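Local structure of protein similar to metal-dependent hydrolase (Staphylococcus aureus subsp. aureus Mu50, 3ESH) at residues S182-F187 with D223-S229; M204-F208 with K233-I237. The protein probably acts as a metal-dependent hydrolase of the metallo-beta-lactamase superfamily, though its substrate has not been established. All blocks are in the same frame, centred on the assembly; numbering follows the deposited sequence.

Interaction 1: S182-F187 with D223-S229; sequences SGGHSF and DDYPMQS
Gln-228, in the first turn of helix 226-242, reaches across the loop 182-187. Its CB lies 4.0 Å from Gly-184 CA. CG, anti to the backbone N (chi1 172°), continues past Gly-184 N, and a bend at chi2 swings the amide round so that NE2 donates to Ser-182 O (3.0 Å), almost in line with the carbonyl bond. Gly-184 O accepts from Tyr-225 N at 2.9 Å, just before the helix begins, and His-185 O takes a longer bond from Asp-224 N. Beside these, the edge of the Phe-187 ring meets the face of Tyr-225 in an offset T-shaped pair, centroids 5.9 Å apart. A water joins Phe-187 N to Asp-224 OD2. ND1 of His-185 donates in its ring plane to Asp-223 OD1 (3.0 Å), which it meets from above the carboxylate, the two planes standing nearly perpendicular. Thr-220 also bonds OD1, and Ser-229 OG donates to OD2 at 2.6 Å, so both oxygens are held, and the carboxylate probably helps to set the imidazole's rotation. His-185, His-110 and Asp-206 lie together as probable ligands of a metallo-beta-lactamase-type metal site, with Asp-223 as second-shell carboxylate; no metal is modelled.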
loop_
_atom_site.group_PDB
_atom_site.type_symbol
_atom_site.label_atom_id
_atom_site.label_comp_id
_atom_site.label_asym_id
_atom_site.label_seq_id
_atom_site.Cartn_x
_atom_site.Cartn_y
_atom_site.Cartn_z
ATOM N N SER A 182 12.631 11.294 -5.859
ATOM C CA SER A 182 12.587 11.660 -4.449
ATOM C C SER A 182 11.170 11.794 -3.928
ATOM O O SER A 182 10.882 11.405 -2.805
ATOM C CB SER A 182 13.324 12.976 -4.189
ATOM O OG SER A 182 12.526 14.092 -4.510
ATOM N N GLY A 183 10.281 12.336 -4.747
ATOM C CA GLY A 183 8.920 12.524 -4.307
ATOM C C GLY A 183 8.915 13.697 -3.358
ATOM O O GLY A 183 9.891 14.434 -3.287
ATOM N N GLY A 184 7.825 13.886 -2.627
ATOM C CA GLY A 184 7.784 14.986 -1.681
ATOM C C GLY A 184 7.143 16.227 -2.244
ATOM O O GLY A 184 5.929 16.401 -2.112
ATOM N N HIS A 185 7.938 17.094 -2.860
ATOM C CA HIS A 185 7.396 18.316 -3.453
ATOM C C HIS A 185 6.359 17.929 -4.485
ATOM O O HIS A 185 5.325 18.573 -4.655
ATOM C CB HIS A 185 8.501 19.092 -4.166
ATOM C CG HIS A 185 8.019 20.325 -4.860
ATOM N ND1 HIS A 185 7.724 21.491 -4.189
ATOM C CD2 HIS A 185 7.752 20.565 -6.167
ATOM C CE1 HIS A 185 7.301 22.397 -5.050
ATOM N NE2 HIS A 185 7.307 21.862 -6.258
ATOM N N SER A 186 6.664 16.849 -5.179
ATOM C CA SER A 186 5.810 16.334 -6.231
ATOM C C SER A 186 5.836 14.823 -6.072
ATOM O O SER A 186 6.793 14.287 -5.545
ATOM C CB SER A 186 6.418 16.724 -7.577
ATOM O OG SER A 186 5.488 16.547 -8.596
ATOM N N PHE A 187 4.805 14.124 -6.519
ATOM C CA PHE A 187 4.851 12.681 -6.372
ATOM C C PHE A 187 5.977 12.127 -7.211
ATOM O O PHE A 187 6.583 11.117 -6.855
ATOM C CB PHE A 187 3.563 12.004 -6.813
ATOM C CG PHE A 187 3.562 10.530 -6.555
ATOM C CD1 PHE A 187 3.317 10.042 -5.273
ATOM C CD2 PHE A 187 3.902 9.637 -7.561
ATOM C CE1 PHE A 187 3.415 8.687 -4.999
ATOM C CE2 PHE A 187 4.003 8.282 -7.300
ATOM C CZ PHE A 187 3.765 7.800 -6.017
ATOM N N ASP A 223 4.547 21.520 -1.491
ATOM C CA ASP A 223 4.851 20.100 -1.413
ATOM C C ASP A 223 3.574 19.305 -1.193
ATOM O O ASP A 223 2.878 19.507 -0.205
ATOM C CB ASP A 223 5.851 19.842 -0.276
ATOM C CG ASP A 223 7.248 20.355 -0.596
ATOM O OD1 ASP A 223 7.361 21.403 -1.253
ATOM O OD2 ASP A 223 8.238 19.723 -0.186
ATOM N N ASP A 224 3.261 18.409 -2.125
ATOM C CA ASP A 224 2.056 17.605 -2.005
ATOM C C ASP A 224 2.188 16.550 -0.915
ATOM O O ASP A 224 1.195 16.140 -0.320
ATOM C CB ASP A 224 1.701 16.967 -3.348
ATOM C CG ASP A 224 1.305 18.001 -4.396
ATOM O OD1 ASP A 224 0.899 19.126 -4.015
ATOM O OD2 ASP A 224 1.391 17.699 -5.612
ATOM N N TYR A 225 3.418 16.118 -0.647
ATOM C CA TYR A 225 3.675 15.117 0.394
ATOM C C TYR A 225 4.829 15.569 1.290
ATOM O O TYR A 225 5.919 14.993 1.273
ATOM C CB TYR A 225 3.986 13.761 -0.234
ATOM C CG TYR A 225 2.911 13.304 -1.196
ATOM C CD1 TYR A 225 2.943 13.686 -2.537
ATOM C CD2 TYR A 225 1.828 12.545 -0.752
ATOM C CE1 TYR A 225 1.931 13.331 -3.416
ATOM C CE2 TYR A 225 0.811 12.181 -1.615
ATOM C CZ TYR A 225 0.865 12.581 -2.959
ATOM O OH TYR A 225 -0.161 12.231 -3.828
ATOM N N PRO A 226 4.598 16.628 2.085
ATOM C CA PRO A 226 5.618 17.164 2.996
ATOM C C PRO A 226 6.319 16.127 3.875
ATOM O O PRO A 226 7.501 16.279 4.164
ATOM C CB PRO A 226 4.842 18.210 3.811
ATOM C CG PRO A 226 3.406 17.752 3.695
ATOM C CD PRO A 226 3.320 17.337 2.257
HETATM N N MSE A 227 5.625 15.074 4.293
HETATM C CA MSE A 227 6.274 14.084 5.138
HETATM C C MSE A 227 7.404 13.359 4.377
HETATM O O MSE A 227 8.417 12.971 4.969
HETATM C CB MSE A 227 5.260 13.058 5.667
HETATM C CG MSE A 227 4.198 13.589 6.602
HETATM SE SE MSE A 227 4.917 14.475 8.202
HETATM C CE MSE A 227 4.715 16.201 7.600
ATOM N N GLN A 228 7.223 13.177 3.069
ATOM C CA GLN A 228 8.232 12.520 2.250
ATOM C C GLN A 228 9.372 13.496 1.960
ATOM O O GLN A 228 10.518 13.094 1.812
ATOM C CB GLN A 228 7.598 12.013 0.941
ATOM C CG GLN A 228 8.574 11.459 -0.111
ATOM C CD GLN A 228 9.260 10.180 0.329
ATOM O OE1 GLN A 228 8.742 9.430 1.174
ATOM N NE2 GLN A 228 10.420 9.902 -0.259
ATOM N N SER A 229 9.040 14.779 1.879
ATOM C CA SER A 229 10.039 15.812 1.634
ATOM C C SER A 229 11.003 15.849 2.808
ATOM O O SER A 229 12.208 15.871 2.635
ATOM C CB SER A 229 9.378 17.177 1.491
ATOM O OG SER A 229 8.657 17.242 0.288
HETATM O O HOH W 1 2.127 15.125 -6.648
#

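Interaction 2: M204-F208 with K233-I237; sequences MGDIF and KERMI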
loop_
_atom_site.group_PDB
_atom_site.type_symbol
_atom_site.label_atom_id
_atom_site.label_comp_id
_atom_site.label_asym_id
_atom_site.label_seq_id
_atom_site.Cartn_x
_atom_site.Cartn_y
_atom_site.Cartn_z
HETATM N N MSE A 204 18.965 19.386 -5.583
HETATM C CA MSE A 204 17.805 18.742 -4.988
HETATM C C MSE A 204 16.460 19.343 -5.401
HETATM O O MSE A 204 15.448 19.132 -4.736
HETATM C CB MSE A 204 17.966 18.713 -3.467
HETATM C CG MSE A 204 18.879 17.587 -3.061
HETATM SE SE MSE A 204 19.398 17.661 -1.255
HETATM C CE MSE A 204 17.700 17.331 -0.468
ATOM N N GLY A 205 16.450 20.068 -6.521
ATOM C CA GLY A 205 15.208 20.659 -6.990
ATOM C C GLY A 205 14.397 21.367 -5.910
ATOM O O GLY A 205 14.957 21.964 -4.999
ATOM N N ASP A 206 13.071 21.288 -6.004
ATOM C CA ASP A 206 12.213 21.967 -5.041
ATOM C C ASP A 206 12.078 21.295 -3.677
ATOM O O ASP A 206 11.178 21.609 -2.907
ATOM C CB ASP A 206 10.830 22.212 -5.651
ATOM C CG ASP A 206 10.838 23.338 -6.664
ATOM O OD1 ASP A 206 11.863 24.047 -6.757
ATOM O OD2 ASP A 206 9.822 23.531 -7.368
ATOM N N ILE A 207 12.986 20.375 -3.385
ATOM C CA ILE A 207 12.992 19.692 -2.106
ATOM C C ILE A 207 14.059 20.420 -1.257
ATOM O O ILE A 207 14.220 20.160 -0.066
ATOM C CB ILE A 207 13.284 18.160 -2.298
ATOM C CG1 ILE A 207 12.223 17.352 -1.569
ATOM C CG2 ILE A 207 14.644 17.779 -1.757
ATOM C CD1 ILE A 207 10.818 17.737 -1.935
ATOM N N PHE A 208 14.759 21.353 -1.901
ATOM C CA PHE A 208 15.776 22.201 -1.283
ATOM C C PHE A 208 15.871 23.397 -2.237
ATOM O O PHE A 208 16.901 23.627 -2.866
ATOM C CB PHE A 208 17.119 21.466 -1.206
ATOM C CG PHE A 208 18.145 22.144 -0.315
ATOM C CD1 PHE A 208 19.406 21.577 -0.133
ATOM C CD2 PHE A 208 17.851 23.339 0.346
ATOM C CE1 PHE A 208 20.361 22.185 0.694
ATOM C CE2 PHE A 208 18.794 23.951 1.173
ATOM C CZ PHE A 208 20.053 23.371 1.345
ATOM N N LYS A 233 15.019 15.031 2.820
ATOM C CA LYS A 233 15.935 16.068 3.279
ATOM C C LYS A 233 16.703 15.619 4.521
ATOM O O LYS A 233 17.905 15.862 4.624
ATOM C CB LYS A 233 15.164 17.360 3.594
ATOM C CG LYS A 233 14.561 18.040 2.365
ATOM C CD LYS A 233 13.734 19.258 2.732
ATOM C CE LYS A 233 14.598 20.387 3.226
ATOM N NZ LYS A 233 13.748 21.547 3.610
ATOM N N GLU A 234 16.011 14.968 5.457
ATOM C CA GLU A 234 16.648 14.495 6.686
ATOM C C GLU A 234 17.833 13.577 6.403
ATOM O O GLU A 234 18.835 13.618 7.114
ATOM C CB GLU A 234 15.640 13.755 7.570
ATOM C CG GLU A 234 16.286 13.020 8.741
ATOM C CD GLU A 234 15.296 12.202 9.567
ATOM O OE1 GLU A 234 14.600 11.350 8.982
ATOM O OE2 GLU A 234 15.221 12.407 10.797
ATOM N N ARG A 235 17.738 12.773 5.350
ATOM C CA ARG A 235 18.814 11.851 5.044
ATOM C C ARG A 235 19.818 12.317 3.991
ATOM O O ARG A 235 21.020 12.119 4.155
ATOM C CB ARG A 235 18.240 10.484 4.652
ATOM C CG ARG A 235 18.510 10.093 3.219
ATOM C CD ARG A 235 18.167 8.646 2.939
ATOM N NE ARG A 235 18.494 8.323 1.557
ATOM C CZ ARG A 235 17.812 8.757 0.502
ATOM N NH1 ARG A 235 16.745 9.531 0.673
ATOM N NH2 ARG A 235 18.215 8.440 -0.723
HETATM N N MSE A 236 19.340 12.935 2.918
HETATM C CA MSE A 236 20.226 13.402 1.848
HETATM C C MSE A 236 21.213 14.487 2.260
HETATM O O MSE A 236 22.423 14.309 2.117
HETATM C CB MSE A 236 19.412 13.919 0.662
HETATM C CG MSE A 236 18.511 12.882 0.076
HETATM SE SE MSE A 236 17.611 13.646 -1.454
HETATM C CE MSE A 236 17.627 12.054 -2.477
ATOM N N ILE A 237 20.703 15.612 2.761
ATOM C CA ILE A 237 21.552 16.736 3.149
ATOM C C ILE A 237 22.749 16.377 4.037
ATOM O O ILE A 237 23.880 16.754 3.730
ATOM C CB ILE A 237 20.692 17.858 3.781
ATOM C CG1 ILE A 237 19.728 18.390 2.718
ATOM C CG2 ILE A 237 21.565 18.986 4.296
ATOM C CD1 ILE A 237 18.758 19.458 3.200
HETATM O O HOH W 2 12.401 22.221 1.514
#
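Ile-207 and Lys-233 bring the backbones nearest, their CA atoms 7.1 Å apart; the irregular segment 204-208 and the helical segment 233-237 meet mainly through side chains, with one backbone carbonyl, Ile-207 O, taking part and no direct hydrogen bond between them. The selenomethionine Met-204 points toward the helix; a bend at chi3 (67°) brings its methyl CE against both Met-236 and Ile-237. CE sits 3.8 Å from the selenium of Met-236, the two side chains sliding past each other in opposite directions, and 3.9 Å from CG1 of Ile-237, the Met-204 and Ile-237 side chains crossing at about a right angle. The far end of Ile-237 goes to Phe-208: CD1 lies over one face of the ring, 4.3 Å from the centroid and displaced toward the rim, a CH-pi contact. Rings of Phe-247 and Phe-249 also meet Phe-208. Lys-233 lays its aliphatic arm along the Ile-207 carbonyl, CD coming within 3.0 Å of Ile-207 O, while its CG packs against Ile-207 CG2 at 4.1 Å. Beyond the bend at chi3 (70°), NZ is bonded to the carbonyl oxygens of His-213 and Asn-215 and to a water, which in turn donates to Ile-207 O at 3.2 Å. Apolar packing and one water bridge thus join helix 226-242 to the loop that follows strand 199-203. In the alpha-beta/beta-alpha fold of the metallo-beta-lactamases such a loop carries a metal-site aspartate, here probably Asp-206, which lies beside His-185 and Asp-112 and makes a weak hydrogen bond to His-108.

Along the chain the four segments alternate, so the two contacts cross. The loop after strand 177-181 comes first; strands 190-196 and 199-203 follow, leading to segment 204-208. Interaction 1 closes the 35 residues between 182-187 and 223-229, and interaction 2, which begins within that span, closes the 24 residues between 204-208 and 233-237, its second segment about two turns into helix 226-242. That helix therefore ties down the loops that follow strands 177-181 and 199-203 of the sheet running from 170-171 to 269-272. The contacts, with centres about 10 Å apart, also touch: Ile-207 CD1 wedges against His-185 N and Ser-229 OG, and Asp-206 approaches the His-185 ring, joining both loops at the probable metal site.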